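Long-range contacts in protein YCGM (Escherichia coli, PDB 1NR9), which is of unknown function but belongs to the fumarylacetoacetate hydrolase (FAH) family and holds a bound magnesium ion: residues Glu41-Phe46 and Ile175-Lys180; Ile79-Arg84 and Arg92-Gly97; Ser151-Gly156 and Glu206-Phe211. One frame throughout, in Å; residues are numbered along the deposited sequence.

Interaction 1: residues Glu41-Phe46 and Ile175-Lys180; sequences EEPVLF and IAYMSK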
# COMPACT_ATOMS: atom_id res chain seq x y z
N GLU A 41 -11.54 -16.05 12.97
CA GLU A 41 -10.90 -16.12 11.66
C GLU A 41 -9.77 -15.10 11.62
O GLU A 41 -9.91 -13.99 12.14
CB GLU A 41 -11.90 -15.83 10.54
CG GLU A 41 -12.45 -14.42 10.55
CD GLU A 41 -13.14 -14.04 9.24
OE1 GLU A 41 -12.46 -14.04 8.18
OE2 GLU A 41 -14.35 -13.74 9.28
N GLU A 42 -8.65 -15.47 11.01
CA GLU A 42 -7.50 -14.60 10.90
C GLU A 42 -7.88 -13.19 10.46
O GLU A 42 -8.72 -13.00 9.58
CB GLU A 42 -6.49 -15.17 9.91
CG GLU A 42 -5.70 -16.34 10.43
CD GLU A 42 -4.68 -16.82 9.42
OE1 GLU A 42 -3.93 -15.98 8.89
OE2 GLU A 42 -4.62 -18.04 9.17
N PRO A 43 -7.24 -12.18 11.07
CA PRO A 43 -7.47 -10.76 10.76
C PRO A 43 -7.37 -10.44 9.27
O PRO A 43 -6.44 -10.89 8.59
CB PRO A 43 -6.38 -10.06 11.56
CG PRO A 43 -6.23 -10.93 12.76
CD PRO A 43 -6.25 -12.32 12.15
N VAL A 44 -8.34 -9.67 8.77
CA VAL A 44 -8.33 -9.22 7.38
C VAL A 44 -7.34 -8.04 7.38
O VAL A 44 -7.39 -7.19 8.27
CB VAL A 44 -9.72 -8.73 6.93
CG1 VAL A 44 -9.65 -8.15 5.53
CG2 VAL A 44 -10.71 -9.89 6.97
N LEU A 45 -6.45 -8.00 6.39
CA LEU A 45 -5.42 -6.96 6.30
C LEU A 45 -5.32 -6.23 4.97
O LEU A 45 -5.32 -6.85 3.91
CB LEU A 45 -4.05 -7.60 6.59
CG LEU A 45 -3.47 -7.58 8.00
CD1 LEU A 45 -4.57 -7.68 9.04
CD2 LEU A 45 -2.46 -8.70 8.12
N PHE A 46 -5.20 -4.91 5.05
CA PHE A 46 -5.04 -4.06 3.86
C PHE A 46 -4.13 -2.89 4.26
O PHE A 46 -3.97 -2.61 5.45
CB PHE A 46 -6.40 -3.58 3.33
CG PHE A 46 -7.11 -2.62 4.24
CD1 PHE A 46 -6.88 -1.26 4.14
CD2 PHE A 46 -8.02 -3.08 5.18
CE1 PHE A 46 -7.55 -0.36 4.97
CE2 PHE A 46 -8.69 -2.20 6.01
CZ PHE A 46 -8.46 -0.83 5.90
N ILE A 175 -0.82 -6.67 15.89
CA ILE A 175 0.44 -6.16 15.34
C ILE A 175 1.41 -7.31 15.12
O ILE A 175 2.09 -7.38 14.10
CB ILE A 175 1.09 -5.12 16.27
CG1 ILE A 175 0.28 -3.82 16.22
CG2 ILE A 175 2.53 -4.86 15.86
CD1 ILE A 175 0.80 -2.73 17.14
N ALA A 176 1.48 -8.21 16.10
CA ALA A 176 2.36 -9.37 15.98
C ALA A 176 1.96 -10.16 14.75
O ALA A 176 2.81 -10.56 13.98
CB ALA A 176 2.25 -10.24 17.23
N TYR A 177 0.66 -10.37 14.56
CA TYR A 177 0.13 -11.10 13.40
C TYR A 177 0.46 -10.36 12.08
O TYR A 177 0.91 -10.98 11.11
CB TYR A 177 -1.39 -11.24 13.53
CG TYR A 177 -2.05 -11.87 12.32
CD1 TYR A 177 -1.86 -13.21 12.02
CD2 TYR A 177 -2.82 -11.10 11.45
CE1 TYR A 177 -2.42 -13.78 10.89
CE2 TYR A 177 -3.38 -11.65 10.31
CZ TYR A 177 -3.17 -13.00 10.04
OH TYR A 177 -3.70 -13.54 8.89
N MSE A 178 0.25 -9.04 12.07
CA MSE A 178 0.55 -8.24 10.89
C MSE A 178 1.99 -8.44 10.43
O MSE A 178 2.23 -8.68 9.26
CB MSE A 178 0.34 -6.75 11.19
CG MSE A 178 -1.13 -6.38 11.39
SE MSE A 178 -1.42 -4.54 11.96
CE MSE A 178 -3.20 -4.34 11.20
N SER A 179 2.93 -8.33 11.36
CA SER A 179 4.34 -8.48 11.02
C SER A 179 4.65 -9.75 10.26
O SER A 179 5.70 -9.86 9.64
CB SER A 179 5.21 -8.40 12.28
OG SER A 179 4.89 -9.42 13.20
N LYS A 180 3.73 -10.72 10.31
CA LYS A 180 3.95 -11.97 9.60
C LYS A 180 3.99 -11.80 8.08
O LYS A 180 4.73 -12.50 7.40
CB LYS A 180 2.87 -12.99 9.96
CG LYS A 180 3.21 -13.86 11.16
CD LYS A 180 2.10 -14.89 11.38
CE LYS A 180 1.88 -15.75 10.13
NZ LYS A 180 0.60 -16.54 10.17
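Pro43 faces Tyr177 and Leu45 faces Met178 across a gap that side chains must fill: the CA atoms of the first pair are 8.1 Å apart and those of the second 7.6 Å. Residues Glu41-Phe46 run as an extended segment that enters strand 45-48, while Ile175-Lys180 lies on helix 171-178. Tyr177 does most of the bridging. Its CG stands anti to the backbone N (chi1 175°), and the ring reaches out to meet Pro43 tip to tip. The compact, conformationally restricted proline ring has C-H groups slightly polarised by the adjacent N, well suited to an aromatic face; its CD lies 3.8 Å from the centroid of the Tyr177 ring, displaced from the centre of the face, in a CH-pi contact. At the ring edge, the Tyr177 OH donates a hydrogen bond to Glu42 OE1, modelled very short at 2.5 Å, a length uncertain at this resolution. The Glu42 side chain crosses the tyrosine at about a right angle, with carboxylate and ring planes 82° apart. Leu45 adds apolar cover: its CD2 comes obliquely to within 3.8 Å of Tyr177 CE2, and its CD1 lies 4.2 Å from CE of Met178, modelled as selenomethionine. The extended Met178 chain carries its CE to that methyl and also packs on Val22 and Val190. Lys122 of the second subunit hydrogen-bonds both the Tyr177 OH and the Pro43 carbonyl, which places this contact at the dimer interface. Tyrosine suits its position because its ring serves the apolar layer while its hydroxyl meets the polar groups, Glu42 and that lysine. Glu42 OE1 and Lys180 NZ, 4.7 Å apart, do not touch, but their opposite charges may favour this orientation of the carboxylate.

Interaction 2: residues Ile79-Arg84 and Arg92-Gly97; sequences IGATLR and RKAIAG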
# COMPACT_ATOMS: atom_id res chain seq x y z
N ILE A 79 4.35 2.69 15.37
CA ILE A 79 5.49 1.81 15.61
C ILE A 79 6.83 2.57 15.75
O ILE A 79 7.17 3.42 14.92
CB ILE A 79 5.63 0.76 14.48
CG1 ILE A 79 4.60 -0.37 14.64
CG2 ILE A 79 6.99 0.10 14.57
CD1 ILE A 79 3.18 0.07 14.61
N GLY A 80 7.59 2.25 16.79
CA GLY A 80 8.85 2.94 17.01
C GLY A 80 10.11 2.22 16.59
O GLY A 80 11.19 2.82 16.53
N ALA A 81 9.99 0.92 16.31
CA ALA A 81 11.14 0.11 15.90
C ALA A 81 10.64 -0.96 14.96
O ALA A 81 9.45 -1.27 14.93
CB ALA A 81 11.79 -0.52 17.11
N THR A 82 11.54 -1.55 14.19
CA THR A 82 11.14 -2.53 13.21
C THR A 82 10.70 -3.90 13.74
O THR A 82 11.35 -4.49 14.60
CB THR A 82 12.23 -2.67 12.14
OG1 THR A 82 12.11 -3.94 11.49
CG2 THR A 82 13.60 -2.50 12.75
N LEU A 83 9.57 -4.40 13.22
CA LEU A 83 8.99 -5.67 13.63
C LEU A 83 8.78 -6.60 12.44
O LEU A 83 8.00 -6.29 11.53
CB LEU A 83 7.63 -5.42 14.28
CG LEU A 83 7.47 -4.43 15.45
CD1 LEU A 83 6.00 -4.12 15.64
CD2 LEU A 83 8.06 -5.01 16.72
N ARG A 84 9.47 -7.73 12.44
CA ARG A 84 9.34 -8.72 11.37
C ARG A 84 9.10 -10.05 12.06
O ARG A 84 9.90 -10.44 12.92
CB ARG A 84 10.61 -8.79 10.52
CG ARG A 84 10.60 -9.91 9.49
CD ARG A 84 9.30 -9.91 8.69
NE ARG A 84 9.21 -10.97 7.69
CZ ARG A 84 8.14 -11.19 6.93
NH1 ARG A 84 7.06 -10.43 7.07
NH2 ARG A 84 8.15 -12.18 6.03
N ARG A 92 5.23 -5.12 22.08
CA ARG A 92 5.14 -4.32 23.29
C ARG A 92 6.23 -3.25 23.33
O ARG A 92 5.94 -2.05 23.26
CB ARG A 92 5.26 -5.21 24.53
CG ARG A 92 3.97 -5.90 24.95
CD ARG A 92 4.24 -7.05 25.92
NE ARG A 92 4.93 -6.62 27.13
CZ ARG A 92 4.38 -5.89 28.10
NH1 ARG A 92 3.11 -5.51 28.00
NH2 ARG A 92 5.10 -5.54 29.17
N LYS A 93 7.47 -3.69 23.42
CA LYS A 93 8.62 -2.80 23.48
C LYS A 93 8.76 -1.81 22.33
O LYS A 93 9.39 -0.76 22.48
CB LYS A 93 9.91 -3.62 23.59
CG LYS A 93 10.29 -4.02 25.01
CD LYS A 93 10.66 -2.79 25.82
CE LYS A 93 11.15 -3.15 27.20
NZ LYS A 93 11.50 -1.94 27.99
N ALA A 94 8.15 -2.12 21.19
CA ALA A 94 8.27 -1.25 20.03
C ALA A 94 7.23 -0.16 19.80
O ALA A 94 7.56 0.89 19.24
CB ALA A 94 8.38 -2.11 18.77
N ILE A 95 5.98 -0.38 20.22
CA ILE A 95 4.98 0.65 19.97
C ILE A 95 5.40 1.96 20.63
O ILE A 95 5.71 2.01 21.82
CB ILE A 95 3.56 0.18 20.41
CG1 ILE A 95 3.05 1.06 21.54
CG2 ILE A 95 3.56 -1.27 20.75
CD1 ILE A 95 2.51 2.39 21.03
N ALA A 96 5.39 3.03 19.83
CA ALA A 96 5.83 4.36 20.25
C ALA A 96 4.77 5.36 20.71
O ALA A 96 5.10 6.40 21.28
CB ALA A 96 6.67 5.00 19.11
N GLY A 97 3.50 5.06 20.47
CA GLY A 97 2.47 5.99 20.90
C GLY A 97 1.09 5.63 20.39
O GLY A 97 0.93 4.67 19.63
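A helix-to-strand junction, where helix 88-94 gives way to strand 95-102, packs here against the loop that leaves strand 69-79, through Gly80 and Ala94. Ile79 and Ile95 form an antiparallel non-hydrogen-bonded pair with CA atoms 4.5 Å apart, yet their side chains diverge, both pointing away from the opposite segment. Just beyond, Ala96 and Gly97 both face Leu78 in a classic beta bulge. The bond across the segments runs from Gly80 N to Ala94 O, at 2.8 Å; the donor sits above the carbonyl plane, 35° out of it, and the N-H...O angle is 142°, so the bond is bent. Glycine suits this spot because a CB here would point toward the other segment and run into both Ala94 O and Ala96 CB; as it is, Ala96 CB approaches Gly80 CA to 3.7 Å. Ala94 carries just a methyl, whose CB meets Leu83 CD2 at 3.6 Å and Ala81 CB at 4.1 Å. Leu83 also packs on Leu184 and on Ile175 of helix 171-178. Outside the pair, Ile79 has backbone bonds to Gly187 and Asp188, and Ala96 to Leu78 and Ala138. Small residues thus allow close backbone approach, and the Ala94 carbonyl at the end of its helix finds a partner in the Gly80 N-H.

Interaction 3: residues Ser151-Gly156 and Glu206-Phe211; sequences SLSVNG and ELTVTF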
# COMPACT_ATOMS: atom_id res chain seq x y z
N SER A 151 -14.81 7.62 20.09
CA SER A 151 -16.08 8.20 19.68
C SER A 151 -15.95 9.18 18.53
O SER A 151 -14.91 9.84 18.38
CB SER A 151 -16.75 8.91 20.86
OG SER A 151 -15.92 9.93 21.36
N LEU A 152 -17.00 9.26 17.72
CA LEU A 152 -17.05 10.18 16.59
C LEU A 152 -18.43 10.79 16.46
O LEU A 152 -19.45 10.09 16.38
CB LEU A 152 -16.71 9.45 15.28
CG LEU A 152 -16.81 10.27 13.99
CD1 LEU A 152 -16.15 9.52 12.87
CD2 LEU A 152 -18.26 10.53 13.62
N SER A 153 -18.48 12.12 16.44
CA SER A 153 -19.77 12.76 16.29
C SER A 153 -19.76 13.59 15.02
O SER A 153 -18.75 14.19 14.66
CB SER A 153 -20.07 13.66 17.49
OG SER A 153 -19.12 14.69 17.59
N VAL A 154 -20.87 13.58 14.31
CA VAL A 154 -20.98 14.36 13.10
C VAL A 154 -22.08 15.38 13.38
O VAL A 154 -23.18 15.01 13.78
CB VAL A 154 -21.37 13.50 11.89
CG1 VAL A 154 -21.40 14.35 10.64
CG2 VAL A 154 -20.39 12.36 11.74
N ASN A 155 -21.75 16.65 13.20
CA ASN A 155 -22.68 17.75 13.43
C ASN A 155 -23.48 17.62 14.74
O ASN A 155 -24.72 17.68 14.74
CB ASN A 155 -23.64 17.87 12.23
CG ASN A 155 -22.91 18.09 10.90
OD1 ASN A 155 -22.01 18.94 10.80
ND2 ASN A 155 -23.30 17.35 9.87
N GLY A 156 -22.76 17.46 15.85
CA GLY A 156 -23.42 17.34 17.14
C GLY A 156 -24.00 15.98 17.48
O GLY A 156 -24.30 15.70 18.65
N GLU A 206 -19.25 18.82 10.09
CA GLU A 206 -18.24 19.11 11.09
C GLU A 206 -18.25 17.84 11.90
O GLU A 206 -19.32 17.30 12.18
CB GLU A 206 -18.63 20.30 11.96
CG GLU A 206 -17.60 20.62 13.04
CD GLU A 206 -17.71 22.04 13.59
OE1 GLU A 206 -18.80 22.42 14.07
OE2 GLU A 206 -16.70 22.79 13.57
N LEU A 207 -17.07 17.33 12.25
CA LEU A 207 -16.98 16.11 13.04
C LEU A 207 -15.93 16.21 14.12
O LEU A 207 -14.87 16.80 13.91
CB LEU A 207 -16.66 14.90 12.16
CG LEU A 207 -15.44 15.00 11.24
CD1 LEU A 207 -14.54 13.80 11.45
CD2 LEU A 207 -15.91 15.07 9.80
N THR A 208 -16.23 15.66 15.29
CA THR A 208 -15.27 15.69 16.38
C THR A 208 -14.96 14.23 16.77
O THR A 208 -15.86 13.43 17.03
CB THR A 208 -15.81 16.54 17.57
OG1 THR A 208 -16.70 15.76 18.37
CG2 THR A 208 -16.57 17.73 17.06
N VAL A 209 -13.68 13.87 16.73
CA VAL A 209 -13.22 12.53 17.05
C VAL A 209 -12.70 12.54 18.48
O VAL A 209 -12.19 13.56 18.95
CB VAL A 209 -12.09 12.09 16.09
CG1 VAL A 209 -10.91 13.02 16.23
CG2 VAL A 209 -11.66 10.68 16.39
N THR A 210 -12.82 11.41 19.18
CA THR A 210 -12.38 11.36 20.57
C THR A 210 -11.87 10.03 21.04
O THR A 210 -12.47 8.99 20.76
CB THR A 210 -13.52 11.76 21.51
OG1 THR A 210 -13.73 13.16 21.43
CG2 THR A 210 -13.19 11.37 22.94
N PHE A 211 -10.76 10.05 21.78
CA PHE A 211 -10.23 8.82 22.34
C PHE A 211 -9.62 9.13 23.70
O PHE A 211 -8.80 10.04 23.83
CB PHE A 211 -9.23 8.15 21.37
CG PHE A 211 -7.81 8.66 21.47
CD1 PHE A 211 -6.85 7.93 22.17
CD2 PHE A 211 -7.43 9.86 20.87
CE1 PHE A 211 -5.52 8.39 22.26
CE2 PHE A 211 -6.11 10.32 20.96
CZ PHE A 211 -5.16 9.58 21.65
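Ser151 pairs with Thr210, and Ser153 with Thr208, as antiparallel hydrogen-bonded pairs in which each residue both gives and receives a backbone bond; Thr210 N reaches Ser151 O at 2.7 Å and Ser153 N reaches Thr208 O at 3.0 Å. Between and beyond them, Leu152 with Val209 and Val154 with Leu207 are non-hydrogen-bonded pairs, joined by CA-H...O contacts such as Leu152 CA to Thr208 O at 3.5 Å. On the hydroxyl-bearing face Thr208 OG1 donates to Ser153 OG, 2.8 Å away. Both oxygens lie between their own backbone N and carbonyl carbon, and that shared setting brings the two hydroxyls together. The ladder ends at Asn155, whose N gives a nearly straight bond of 2.7 Å (173°) to Glu206 O. Its side-chain OD1 takes over as acceptor for Glu206 N at 2.9 Å, the donor lying 38° above the amide plane.

Strands 149-154 and 206-211 are the central two of a four-stranded antiparallel sheet; the axes of the two short segments approach to 4.7 Å, their N-to-C directions 169° apart. Asn155 and Gly156 have left-handed backbone angles consistent with a type I' turn into strand 157-163, a place that asparagine and glycine tolerate well. Leu152, Val154, Leu207 and Val209 share the other face and turn their branched apolar side chains to the neighbouring sheet: Leu152 and Leu207 touch Leu102, Val154 touches His71, and Val209 touches Val73 and Val100. Serine and threonine fit the first face because their short hydroxyls can pair beside the backbone ladder; there Thr210 OG1 hydrogen-bonds Ser215 OG on strand 214-219. At the turn, Asn155 ND2 hydrogen-bonds Asp205 OD1, so the two ends of one amide grip consecutive residues, Asp205 and Glu206.

How the interactions relate
Interactions 1 and 2 adjoin: Ser179 CB packs 3.6 Å from Leu83 O, and both contacts reach the large mixed sheet; in sequence, both segments of interaction 2 fall between the two of interaction 1. Interaction 3 lies across the molecule's centre from both, about 28 Å between centres from interaction 1, in the separate antiparallel sheet. Chemistry follows place. Interaction 1, largely buried and reached by the second subunit, relies on one aromatic side chain with a polar tip. Interaction 2, partly buried, depends on small residues and one backbone bond. Interaction 3, also partly buried, is a regular backbone ladder, its apolar face buried, its other face rich in hydroxyls and its Asn155-Glu206 end exposed.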